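Local coordinates for protein glycosyl hydrolase, family 38 (Enterococcus faecalis, PDB 5KBP) that probably hydrolyses alpha-mannosidic linkages in carbohydrates, at residues H14-D18 with V233-P237; R19-L23 with L757-F763. All coordinates share one frame; numbering follows the deposited sequence.

How the contacts relate
Both contacts are largely buried and start from the same loop, which leads from strand 7-13 into helix 25-45. Contact 1 uses its first half and stays within the N-terminal domain, meeting the loop after strand 226-231. Contact 2 uses the second half and reaches over to the loop 757-763, which comes far later in the chain, between strands 745-753 and 772-783. Their centres lie about 15 Å apart, and both also touch the second subunit. The chemistry differs: histidines, aspartates and backbone groups make a hydrogen-bonded network in contact 1, whereas contact 2 is an aromatic cluster with no hydrogen bond across it and one exposed residue, D759, at its margin.

Contact 1. Residues H14-D18 with V233-P237; sequences HSHWD and VDHQP
S15, H16 and W17 run alongside V233, D234 and H235 in the same chain direction, the CA atoms of H16 and D234 lying 4.7 Å apart. V233 to Q236 forms a type II turn, closed by a bond from the amide of Q236 to the carbonyl of V233. Across the segments, H235 N donates to H16 O at 3.0 Å; the reverse link, H16 N to V233 O, is weak and bent. The first torsion of S15 (chi1 -174°) sets OG beside its own carbonyl carbon, where the hydroxyl gives its proton to Q236 O at 2.8 Å. H235 contributes the largest share of the contact. Its NE2 binds D18 O at 2.8 Å, an almost straight bond that uses a carbonyl lone pair and lies in the imidazole plane. That bond helps fix the rotation of the ring, whose CD2 edge points at one face of W17 in a T-shaped pair, the planes 78° apart; the ring of H28 stacks on H235 as well. The two segments extend the C-terminal ends of strands 7-13 and 226-231, where an alpha/beta-barrel domain of this family carries its active site. With D18 close to H353 and D354, the cluster of acids and histidines is consistent with such a pocket. Here H16 ND1 donates to D234 OD2 at 2.9 Å; the acceptor is met from above the carboxylate plane but lies near the plane of the imidazole. The carboxylates of D234 and D18 are nearly coplanar, with their OD2 atoms 3.3 Å apart and no hydrogen bond between them. On the other branch of D234, OD1 is bonded to the hydroxyl of Y194, and the carbonyl of that tyrosine receives NE2 of H14, whose CE1 comes within 3.8 Å of V233 N.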
loop_
_atom_site.group_PDB
_atom_site.type_symbol
_atom_site.label_atom_id
_atom_site.label_comp_id
_atom_site.label_asym_id
_atom_site.label_seq_id
_atom_site.Cartn_x
_atom_site.Cartn_y
_atom_site.Cartn_z
ATOM N N HIS A 14 24.228 16.715 9.985
ATOM C CA HIS A 14 23.413 15.524 9.783
ATOM C C HIS A 14 21.953 15.945 9.712
ATOM O O HIS A 14 21.621 17.132 9.778
ATOM C CB HIS A 14 23.624 14.512 10.909
ATOM C CG HIS A 14 22.888 14.858 12.166
ATOM N ND1 HIS A 14 21.646 14.341 12.468
ATOM C CD2 HIS A 14 23.208 15.689 13.186
ATOM C CE1 HIS A 14 21.238 14.829 13.626
ATOM N NE2 HIS A 14 22.169 15.648 14.084
ATOM N N SER A 15 21.079 14.952 9.581
ATOM C CA SER A 15 19.640 15.172 9.704
ATOM C C SER A 15 19.006 13.836 10.060
ATOM O O SER A 15 19.004 12.915 9.236
ATOM C CB SER A 15 19.055 15.737 8.414
ATOM O OG SER A 15 17.688 16.066 8.587
ATOM N N HIS A 16 18.493 13.725 11.283
ATOM C CA HIS A 16 17.784 12.520 11.703
ATOM C C HIS A 16 16.459 12.450 10.959
ATOM O O HIS A 16 15.533 13.212 11.251
ATOM C CB HIS A 16 17.567 12.529 13.213
ATOM C CG HIS A 16 16.911 11.288 13.733
ATOM N ND1 HIS A 16 15.622 11.275 14.221
ATOM C CD2 HIS A 16 17.364 10.017 13.833
ATOM C CE1 HIS A 16 15.311 10.050 14.603
ATOM N NE2 HIS A 16 16.350 9.266 14.377
ATOM N N TRP A 17 16.361 11.540 9.996
ATOM C CA TRP A 17 15.246 11.521 9.056
ATOM C C TRP A 17 14.342 10.323 9.338
ATOM O O TRP A 17 14.575 9.218 8.845
ATOM C CB TRP A 17 15.742 11.498 7.623
ATOM C CG TRP A 17 14.665 11.861 6.677
ATOM C CD1 TRP A 17 13.850 11.008 5.992
ATOM C CD2 TRP A 17 14.246 13.184 6.333
ATOM N NE1 TRP A 17 12.959 11.721 5.228
ATOM C CE2 TRP A 17 13.182 13.060 5.421
ATOM C CE3 TRP A 17 14.674 14.464 6.701
ATOM C CZ2 TRP A 17 12.538 14.164 4.873
ATOM C CZ3 TRP A 17 14.033 15.560 6.153
ATOM C CH2 TRP A 17 12.978 15.403 5.249
ATOM N N ASP A 18 13.296 10.558 10.125
ATOM C CA ASP A 18 12.234 9.573 10.264
ATOM C C ASP A 18 11.519 9.421 8.929
ATOM O O ASP A 18 10.941 10.383 8.411
ATOM C CB ASP A 18 11.257 9.999 11.361
ATOM C CG ASP A 18 11.941 10.208 12.697
ATOM O OD1 ASP A 18 12.216 9.204 13.386
ATOM O OD2 ASP A 18 12.200 11.374 13.062
ATOM N N VAL A 233 18.938 17.859 13.458
ATOM C CA VAL A 233 17.829 17.411 14.295
ATOM C C VAL A 233 16.800 16.724 13.397
ATOM O O VAL A 233 17.049 16.517 12.204
ATOM C CB VAL A 233 17.226 18.589 15.092
ATOM C CG1 VAL A 233 16.409 19.498 14.191
ATOM C CG2 VAL A 233 16.418 18.107 16.302
ATOM N N ASP A 234 15.649 16.357 13.963
ATOM C CA ASP A 234 14.625 15.625 13.226
ATOM C C ASP A 234 14.122 16.432 12.036
ATOM O O ASP A 234 13.562 17.520 12.204
ATOM C CB ASP A 234 13.466 15.281 14.161
ATOM C CG ASP A 234 13.899 14.431 15.341
ATOM O OD1 ASP A 234 14.390 15.003 16.338
ATOM O OD2 ASP A 234 13.746 13.194 15.273
ATOM N N HIS A 235 14.321 15.887 10.832
ATOM C CA HIS A 235 13.845 16.499 9.589
ATOM C C HIS A 235 14.401 17.910 9.413
ATOM O O HIS A 235 13.718 18.812 8.919
ATOM C CB HIS A 235 12.315 16.505 9.526
ATOM C CG HIS A 235 11.701 15.139 9.561
ATOM N ND1 HIS A 235 10.584 14.845 10.311
ATOM C CD2 HIS A 235 12.045 13.991 8.931
ATOM C CE1 HIS A 235 10.268 13.572 10.148
ATOM N NE2 HIS A 235 11.139 13.031 9.314
ATOM N N GLN A 236 15.645 18.102 9.813
ATOM C CA GLN A 236 16.256 19.422 9.727
ATOM C C GLN A 236 16.882 19.625 8.355
ATOM O O GLN A 236 17.679 18.786 7.917
ATOM C CB GLN A 236 17.321 19.598 10.800
ATOM C CG GLN A 236 17.987 20.965 10.811
ATOM C CD GLN A 236 17.088 22.060 11.358
ATOM O OE1 GLN A 236 15.989 21.794 11.846
ATOM N NE2 GLN A 236 17.556 23.300 11.283
ATOM N N PRO A 237 16.546 20.703 7.650
ATOM C CA PRO A 237 17.286 21.036 6.430
ATOM C C PRO A 237 18.744 21.313 6.760
ATOM O O PRO A 237 19.075 21.805 7.841
ATOM C CB PRO A 237 16.578 22.294 5.913
ATOM C CG PRO A 237 15.230 22.275 6.564
ATOM C CD PRO A 237 15.436 21.636 7.902
#

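Contact 2. Residues R19-L23 with L757-F763; sequences REWYL and LGDWGYF
Y22 presses its CB against one face of the F763 ring, 3.9 Å from the centroid, in a CH-pi contact. From there CG swings to a position between the amide nitrogen and the carbonyl carbon (chi1 53°), which turns the phenol ring toward W760. CZ2 of that indole sits over the centre of the phenol, 3.7 Å from Y22 CD2, so that W760 meets Y22 edge-to-face with the planes at 85°. On the same face, W760 NE1 lies 3.8 Å from Y22 CD1; CD1 in turn lies over the rim of one face of its chain neighbour W21. At the tip, OH packs 3.5 Å from ND1 of H235, while the ring of H28 meets Y22 edge-to-face. The indole of W760 turns the CD1-NE1 part of its edge to W21, as an offset T-shaped pair whose closest atoms are W21 CH2 and W760 CD1 at 3.7 Å. W760 NE1 is buried there without a hydrogen-bonding partner. The far end of W21 is bordered at its edge, near the ring plane, by D759, with OD2 3.5 Å from CH2, and the methyls of L757 flank its pyrrole corner, CD2 coming to 3.9 Å from NE1, which makes a weak hydrogen bond to Y572 OH. A type II' turn from G758 to G761 brings D759 and W760 forward together. R482 of the second subunit adds a cation-pi contact to W760, and Y474 of that subunit meets the indole edge-to-face. The aromatic cluster thus bridges the approach to helix 25-45 in the N-terminal domain and the loop joining strands 745-753 and 772-783, which belong to two different C-terminal beta-sheets, at the boundary with the second subunit.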
loop_
_atom_site.group_PDB
_atom_site.type_symbol
_atom_site.label_atom_id
_atom_site.label_comp_id
_atom_site.label_asym_id
_atom_site.label_seq_id
_atom_site.Cartn_x
_atom_site.Cartn_y
_atom_site.Cartn_z
ATOM N N ARG A 19 11.572 8.210 8.367
ATOM C CA ARG A 19 11.080 7.992 7.010
ATOM C C ARG A 19 9.592 8.304 6.898
ATOM O O ARG A 19 9.133 8.833 5.877
ATOM C CB ARG A 19 11.369 6.553 6.584
ATOM C CG ARG A 19 11.252 6.296 5.093
ATOM C CD ARG A 19 11.939 4.990 4.725
ATOM N NE ARG A 19 11.830 4.689 3.301
ATOM C CZ ARG A 19 10.859 3.958 2.765
ATOM N NH1 ARG A 19 9.906 3.449 3.535
ATOM N NH2 ARG A 19 10.841 3.733 1.460
ATOM N N GLU A 20 8.824 7.988 7.937
ATOM C CA GLU A 20 7.403 8.303 7.977
ATOM C C GLU A 20 6.988 8.456 9.431
ATOM O O GLU A 20 7.343 7.621 10.268
ATOM C CB GLU A 20 6.574 7.215 7.284
ATOM C CG GLU A 20 7.044 5.800 7.575
ATOM C CD GLU A 20 6.382 4.771 6.681
ATOM O OE1 GLU A 20 6.511 3.561 6.964
ATOM O OE2 GLU A 20 5.730 5.171 5.694
ATOM N N TRP A 21 6.247 9.524 9.727
ATOM C CA TRP A 21 5.861 9.815 11.102
ATOM C C TRP A 21 4.534 10.564 11.165
ATOM O O TRP A 21 3.471 9.968 10.965
ATOM C CB TRP A 21 6.960 10.619 11.801
ATOM C CG TRP A 21 6.793 10.710 13.289
ATOM C CD1 TRP A 21 5.934 9.987 14.065
ATOM C CD2 TRP A 21 7.502 11.579 14.180
ATOM N NE1 TRP A 21 6.066 10.350 15.383
ATOM C CE2 TRP A 21 7.023 11.325 15.480
ATOM C CE3 TRP A 21 8.498 12.545 14.005
ATOM C CZ2 TRP A 21 7.505 12.005 16.598
ATOM C CZ3 TRP A 21 8.973 13.217 15.115
ATOM C CH2 TRP A 21 8.477 12.943 16.395
ATOM N N TYR A 22 4.583 11.868 11.449
ATOM C CA TYR A 22 3.368 12.655 11.627
ATOM C C TYR A 22 2.747 13.102 10.310
ATOM O O TYR A 22 1.617 13.601 10.315
ATOM C CB TYR A 22 3.648 13.878 12.507
ATOM C CG TYR A 22 4.804 14.740 12.049
ATOM C CD1 TYR A 22 6.102 14.472 12.463
ATOM C CD2 TYR A 22 4.596 15.835 11.219
ATOM C CE1 TYR A 22 7.162 15.259 12.055
ATOM C CE2 TYR A 22 5.654 16.630 10.804
ATOM C CZ TYR A 22 6.934 16.336 11.226
ATOM O OH TYR A 22 7.990 17.118 10.822
ATOM N N LEU A 23 3.448 12.942 9.198
ATOM C CA LEU A 23 2.914 13.196 7.874
ATOM C C LEU A 23 2.774 11.888 7.107
ATOM O O LEU A 23 3.406 10.884 7.455
ATOM C CB LEU A 23 3.829 14.150 7.093
ATOM C CG LEU A 23 3.863 15.617 7.520
ATOM C CD1 LEU A 23 4.910 16.378 6.722
ATOM C CD2 LEU A 23 2.489 16.240 7.342
ATOM N N LEU A 757 -1.656 10.389 18.278
ATOM C CA LEU A 757 -0.249 10.016 18.179
ATOM C C LEU A 757 0.503 10.401 19.446
ATOM O O LEU A 757 1.152 9.558 20.077
ATOM C CB LEU A 757 0.378 10.676 16.947
ATOM C CG LEU A 757 1.837 10.384 16.562
ATOM C CD1 LEU A 757 2.018 10.556 15.066
ATOM C CD2 LEU A 757 2.832 11.275 17.305
ATOM N N GLY A 758 0.428 11.673 19.833
ATOM C CA GLY A 758 1.101 12.162 21.020
ATOM C C GLY A 758 2.336 12.986 20.719
ATOM O O GLY A 758 2.377 13.721 19.727
ATOM N N ASP A 759 3.342 12.882 21.588
ATOM C CA ASP A 759 4.665 13.488 21.399
ATOM C C ASP A 759 4.517 15.004 21.322
ATOM O O ASP A 759 3.944 15.594 22.254
ATOM C CB ASP A 759 5.344 12.823 20.198
ATOM C CG ASP A 759 6.846 13.035 20.187
ATOM O OD1 ASP A 759 7.562 12.251 20.846
ATOM O OD2 ASP A 759 7.314 13.983 19.522
ATOM N N TRP A 760 4.987 15.666 20.266
ATOM C CA TRP A 760 5.158 17.114 20.256
ATOM C C TRP A 760 3.920 17.884 19.809
ATOM O O TRP A 760 3.990 19.111 19.687
ATOM C CB TRP A 760 6.343 17.496 19.357
ATOM C CG TRP A 760 6.178 17.094 17.916
ATOM C CD1 TRP A 760 6.491 15.886 17.364
ATOM C CD2 TRP A 760 5.673 17.904 16.847
ATOM N NE1 TRP A 760 6.207 15.893 16.020
ATOM C CE2 TRP A 760 5.705 17.120 15.677
ATOM C CE3 TRP A 760 5.195 19.216 16.766
ATOM C CZ2 TRP A 760 5.277 17.604 14.442
ATOM C CZ3 TRP A 760 4.769 19.693 15.538
ATOM C CH2 TRP A 760 4.813 18.889 14.395
ATOM N N GLY A 761 2.799 17.218 19.571
ATOM C CA GLY A 761 1.622 17.939 19.132
ATOM C C GLY A 761 0.382 17.081 19.223
ATOM O O GLY A 761 0.389 16.003 19.820
ATOM N N TYR A 762 -0.694 17.585 18.622
ATOM C CA TYR A 762 -1.955 16.862 18.539
ATOM C C TYR A 762 -2.110 16.298 17.132
ATOM O O TYR A 762 -2.224 17.056 16.163
ATOM C CB TYR A 762 -3.142 17.761 18.885
ATOM C CG TYR A 762 -4.478 17.134 18.554
ATOM C CD1 TYR A 762 -4.889 15.964 19.177
ATOM C CD2 TYR A 762 -5.326 17.712 17.618
ATOM C CE1 TYR A 762 -6.109 15.383 18.876
ATOM C CE2 TYR A 762 -6.549 17.138 17.312
ATOM C CZ TYR A 762 -6.935 15.975 17.944
ATOM O OH TYR A 762 -8.149 15.401 17.644
ATOM N N PHE A 763 -2.115 14.972 17.028
ATOM C CA PHE A 763 -2.334 14.271 15.765
ATOM C C PHE A 763 -3.362 13.177 16.029
ATOM O O PHE A 763 -3.030 12.132 16.599
ATOM C CB PHE A 763 -1.035 13.695 15.212
ATOM C CG PHE A 763 0.058 14.710 15.040
ATOM C CD1 PHE A 763 0.945 14.973 16.072
ATOM C CD2 PHE A 763 0.203 15.398 13.846
ATOM C CE1 PHE A 763 1.954 15.904 15.917
ATOM C CE2 PHE A 763 1.210 16.330 13.687
ATOM C CZ PHE A 763 2.085 16.583 14.724
#